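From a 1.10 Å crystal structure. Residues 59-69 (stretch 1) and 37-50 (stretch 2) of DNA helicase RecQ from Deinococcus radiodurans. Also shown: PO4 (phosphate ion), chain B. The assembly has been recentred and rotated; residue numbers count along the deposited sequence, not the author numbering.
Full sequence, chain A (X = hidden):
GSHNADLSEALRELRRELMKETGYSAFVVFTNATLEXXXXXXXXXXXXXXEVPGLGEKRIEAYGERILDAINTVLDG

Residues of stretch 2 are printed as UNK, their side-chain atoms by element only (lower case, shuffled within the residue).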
# COMPACT_ATOMS: atom_id res chain seq x y z
N ARG A 59 -1.02 1.74 10.47
CA ARG A 59 -1.15 1.01 9.22
C ARG A 59 0.19 0.45 8.74
O ARG A 59 0.23 -0.59 8.10
CB ARG A 59 -1.80 1.89 8.17
CG ARG A 59 -3.30 2.06 8.44
CD ARG A 59 -3.93 3.20 7.68
NE ARG A 59 -5.36 3.32 8.03
CZ ARG A 59 -5.82 3.83 9.18
NH1 ARG A 59 -4.99 4.30 10.10
NH2 ARG A 59 -7.13 3.86 9.41
N ILE A 60 1.30 1.12 9.06
CA ILE A 60 2.60 0.52 8.77
C ILE A 60 2.77 -0.78 9.54
O ILE A 60 3.20 -1.80 8.98
CB ILE A 60 3.75 1.50 9.06
CG1 ILE A 60 3.70 2.64 8.04
CG2 ILE A 60 5.11 0.79 9.03
CD1 ILE A 60 4.56 3.81 8.36
N GLU A 61 2.38 -0.78 10.81
CA GLU A 61 2.48 -1.99 11.61
C GLU A 61 1.56 -3.10 11.11
O GLU A 61 1.98 -4.25 10.99
CB GLU A 61 2.24 -1.68 13.08
CG GLU A 61 3.34 -0.83 13.67
CD GLU A 61 3.16 -0.54 15.14
OE1 GLU A 61 2.33 -1.20 15.79
OE2 GLU A 61 3.85 0.37 15.64
N ALA A 62 0.32 -2.74 10.79
CA ALA A 62 -0.67 -3.73 10.39
C ALA A 62 -0.45 -4.24 8.97
O ALA A 62 -0.62 -5.43 8.71
CB ALA A 62 -2.07 -3.15 10.53
N TYR A 63 -0.11 -3.32 8.05
CA TYR A 63 -0.16 -3.60 6.61
C TYR A 63 1.17 -3.44 5.91
O TYR A 63 1.25 -3.71 4.72
CB TYR A 63 -1.17 -2.68 5.90
CG TYR A 63 -2.55 -2.60 6.50
CD1 TYR A 63 -3.23 -1.39 6.54
CD2 TYR A 63 -3.19 -3.73 7.03
CE1 TYR A 63 -4.51 -1.30 7.07
CE2 TYR A 63 -4.46 -3.64 7.57
CZ TYR A 63 -5.11 -2.43 7.59
OH TYR A 63 -6.37 -2.36 8.15
N GLY A 64 2.18 -2.93 6.60
CA GLY A 64 3.41 -2.49 5.92
C GLY A 64 4.08 -3.58 5.12
O GLY A 64 4.47 -3.36 3.97
N GLU A 65 4.25 -4.75 5.71
CA GLU A 65 4.91 -5.84 5.00
C GLU A 65 4.10 -6.25 3.77
O GLU A 65 4.67 -6.49 2.71
CB GLU A 65 5.18 -7.02 5.92
CG GLU A 65 6.28 -6.76 6.98
CD GLU A 65 7.65 -6.33 6.40
OE1 GLU A 65 7.94 -6.60 5.21
OE2 GLU A 65 8.44 -5.73 7.16
N ARG A 66 2.78 -6.30 3.89
CA ARG A 66 1.92 -6.62 2.75
C ARG A 66 2.03 -5.57 1.64
O ARG A 66 2.01 -5.91 0.45
CB ARG A 66 0.45 -6.77 3.19
CG ARG A 66 0.14 -7.83 4.20
CD ARG A 66 -0.13 -9.16 3.57
NE ARG A 66 -1.37 -9.22 2.79
CZ ARG A 66 -2.60 -9.44 3.28
NH1 ARG A 66 -2.80 -9.58 4.59
NH2 ARG A 66 -3.63 -9.51 2.45
N ILE A 67 2.11 -4.30 2.01
CA ILE A 67 2.28 -3.23 1.05
C ILE A 67 3.60 -3.37 0.31
O ILE A 67 3.65 -3.28 -0.92
CB ILE A 67 2.18 -1.85 1.74
CG1 ILE A 67 0.73 -1.58 2.20
CG2 ILE A 67 2.67 -0.74 0.81
CD1 ILE A 67 0.58 -0.43 3.19
N LEU A 68 4.69 -3.58 1.04
CA LEU A 68 6.00 -3.74 0.39
C LEU A 68 5.99 -4.93 -0.55
O LEU A 68 6.56 -4.87 -1.63
CB LEU A 68 7.10 -3.91 1.43
CG LEU A 68 7.35 -2.69 2.33
CD1 LEU A 68 8.49 -2.98 3.31
CD2 LEU A 68 7.65 -1.43 1.52
N ASP A 69 5.34 -6.02 -0.14
CA ASP A 69 5.27 -7.22 -0.96
C ASP A 69 4.45 -6.97 -2.23
O ASP A 69 4.80 -7.46 -3.31
CB ASP A 69 4.69 -8.36 -0.09
CG ASP A 69 4.45 -9.65 -0.84
OD1 ASP A 69 5.29 -10.06 -1.69
OD2 ASP A 69 3.42 -10.29 -0.52
N UNK A 37 0.37 7.94 -3.36
CA UNK A 37 1.70 8.20 -2.84
C UNK A 37 2.54 6.91 -2.79
O UNK A 37 3.73 6.94 -3.10
c UNK A 37 1.61 8.85 -1.46
N UNK A 38 1.92 5.79 -2.43
CA UNK A 38 2.61 4.51 -2.45
C UNK A 38 3.07 4.14 -3.85
O UNK A 38 4.20 3.70 -4.05
c UNK A 38 2.75 3.19 0.45
c UNK A 38 1.73 3.41 -1.86
c UNK A 38 0.33 2.55 0.04
c UNK A 38 1.46 3.48 -0.36
N UNK A 39 2.19 4.33 -4.82
CA UNK A 39 2.52 4.00 -6.20
C UNK A 39 3.61 4.90 -6.76
O UNK A 39 4.47 4.44 -7.50
c UNK A 39 1.27 4.05 -7.08
N UNK A 40 3.57 6.18 -6.40
CA UNK A 40 4.55 7.15 -6.89
C UNK A 40 5.90 6.97 -6.22
O UNK A 40 6.93 7.01 -6.89
c UNK A 40 4.03 8.58 -6.67
N UNK A 41 5.90 6.79 -4.91
CA UNK A 41 7.15 6.74 -4.14
C UNK A 41 7.80 5.36 -4.16
O UNK A 41 9.00 5.24 -3.92
c UNK A 41 6.46 8.67 -2.59
n UNK A 41 7.93 11.18 -0.75
n UNK A 41 9.23 9.85 0.59
c UNK A 41 6.91 7.19 -2.71
c UNK A 41 8.15 10.01 -0.16
n UNK A 41 7.31 9.00 -0.33
c UNK A 41 6.11 9.03 -1.16
N UNK A 42 7.01 4.32 -4.42
CA UNK A 42 7.52 2.95 -4.47
C UNK A 42 8.42 2.62 -3.26
O UNK A 42 9.54 2.16 -3.44
c UNK A 42 8.34 2.72 -5.75
c UNK A 42 8.61 2.46 -8.30
c UNK A 42 7.63 2.81 -7.11
o UNK A 42 9.72 1.95 -8.07
n UNK A 42 8.19 2.72 -9.51
N UNK A 43 7.91 2.80 -2.03
CA UNK A 43 8.75 2.44 -0.89
C UNK A 43 9.12 0.97 -0.92
O UNK A 43 8.32 0.12 -1.32
c UNK A 43 7.84 2.74 0.29
c UNK A 43 6.47 2.64 -0.25
c UNK A 43 6.57 3.22 -1.61
N UNK A 44 10.36 0.68 -0.49
CA UNK A 44 10.93 -0.67 -0.53
C UNK A 44 11.34 -1.13 0.85
O UNK A 44 11.80 -2.27 1.02
c UNK A 44 12.16 -0.74 -1.44
c UNK A 44 10.88 -0.71 -3.64
n UNK A 44 12.15 -3.81 -5.13
c UNK A 44 11.99 -0.07 -2.80
c UNK A 44 12.01 -2.52 -4.89
n UNK A 44 11.12 -2.11 -3.98
n UNK A 44 12.74 -1.63 -5.56
N UNK A 45 11.20 -0.24 1.83
CA UNK A 45 11.65 -0.50 3.20
C UNK A 45 10.67 0.12 4.18
O UNK A 45 9.88 1.00 3.81
c UNK A 45 13.02 0.17 3.50
o UNK A 45 12.88 1.59 3.42
c UNK A 45 14.09 -0.30 2.53
N UNK A 46 10.76 -0.27 5.44
CA UNK A 46 9.99 0.36 6.49
C UNK A 46 10.33 1.84 6.64
O UNK A 46 9.44 2.66 6.86
c UNK A 46 8.12 -1.81 7.61
c UNK A 46 10.19 -0.36 7.82
c UNK A 46 9.62 -1.77 7.90
c UNK A 46 9.91 -2.34 9.27
N UNK A 47 11.61 2.17 6.50
CA UNK A 47 12.03 3.57 6.57
C UNK A 47 11.33 4.42 5.52
O UNK A 47 10.88 5.54 5.79
c UNK A 47 13.54 3.68 6.42
N UNK A 48 11.22 3.88 4.32
CA UNK A 48 10.56 4.56 3.24
C UNK A 48 9.04 4.62 3.43
O UNK A 48 8.42 5.62 3.10
o UNK A 48 12.26 2.78 -0.28
c UNK A 48 13.03 3.36 0.48
c UNK A 48 12.46 4.21 1.60
o UNK A 48 14.28 3.29 0.36
c UNK A 48 10.97 3.93 1.92
N UNK A 49 8.45 3.58 4.01
CA UNK A 49 7.01 3.63 4.32
C UNK A 49 6.66 4.75 5.27
O UNK A 49 5.61 5.39 5.14
c UNK A 49 5.19 1.45 2.98
c UNK A 49 6.32 1.15 4.00
c UNK A 49 6.02 -0.09 4.82
c UNK A 49 6.55 2.32 4.94
N UNK A 50 7.54 4.99 6.24
CA UNK A 50 7.34 6.04 7.24
C UNK A 50 7.30 7.43 6.63
O UNK A 50 6.84 8.38 7.25
c UNK A 50 8.41 5.97 8.33
P PO4 B . -7.24 5.36 13.06
O1 PO4 B . -8.04 4.50 12.11
O2 PO4 B . -7.95 6.68 13.30
O3 PO4 B . -7.07 4.69 14.42
O4 PO4 B . -5.84 5.60 12.52
O HOH W 1 8.69 -2.69 -1.92

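Position 37 carries one carbon and lies out of reach of the other helix: Ala37. At 38 there are four carbons, forked at the second, and one fork tip lies 3.9 Å from Ile67 CG2; the fork beyond CB makes it Leu38. Positions 39 and 40 each hold a single carbon, both too distant to touch stretch 1, hence Ala39 and Ala40. Position 41 has three carbons, a nitrogen, then a carbon bearing two more nitrogens, the guanidinium of Arg41, exposed and again out of reach.

At 42, three carbons end in one oxygen and one nitrogen, an amide: Gln42. Its positive phi of 47° takes the chain out of the helix. Three carbons at 43 close a ring onto the backbone nitrogen, so this is Pro43; its ring touches lightly, CB 4.4 Å from Leu68 CD2, while its carbonyl O comes to 3.3 Å from that same CD2.

Position 44 repeats the guanidinium pattern and points away from stretch 1: Arg44. Water 1 lies 2.9 Å from Pro43 O and 3.1 Å from Leu68 O, in reach of both carbonyls, and accepts a weak bond from Arg44 NE (3.2 Å); no direct hydrogen bond joins the two stretches. Position 45 has one carbon carrying an oxygen and a methyl, so Thr45, placed to cap the next helix.

Position 46, four carbons forked at the second, is Leu46; its CB points sideways, yet CD2 reaches 4.2 Å from Ile60 CG2 and 4.0 Å from Glu65 OE2. One carbon at 47 gives Ala47, out of reach of stretch 1. Position 48, three carbons ending in two oxygens, is Glu48. Glu48 N donates to Thr45 OG1 (3.0 Å), the capping bond, and Glu48 OE1 accepts from Arg44 N (2.8 Å), so both bonds sit at the helix start.

Four carbons at 49, forked at the second, fill a pocket in stretch 1: Leu49, with CD1 3.7 Å from Gly64 CA and CD2 4.0 Å from Ile67 CG2. Position 50 has one carbon, Ala50, whose CA is 3.7 Å from Ile60 CD1.

The design is a knob in a hole. Leu49 sits among Ile60, Gly64, Ile67 and Leu68. An ideal CB on Gly64 would clash with Ile60 O (2.4 Å) and also stand a tight 3.2 Å from Leu49 CD1, so the bare position suits both its own helix and the knob. Leu68 packs its CD2 3.8 Å from Leu49 CG and also covers the loop backbone. The contact buries 459 Å², both sides summed, most of it on apolar residues, while polar bonds within stretch 2 lie at the start of the helix that carries Leu49.

Stretch 2, residues 37-50: ALAARQPRTLAELA
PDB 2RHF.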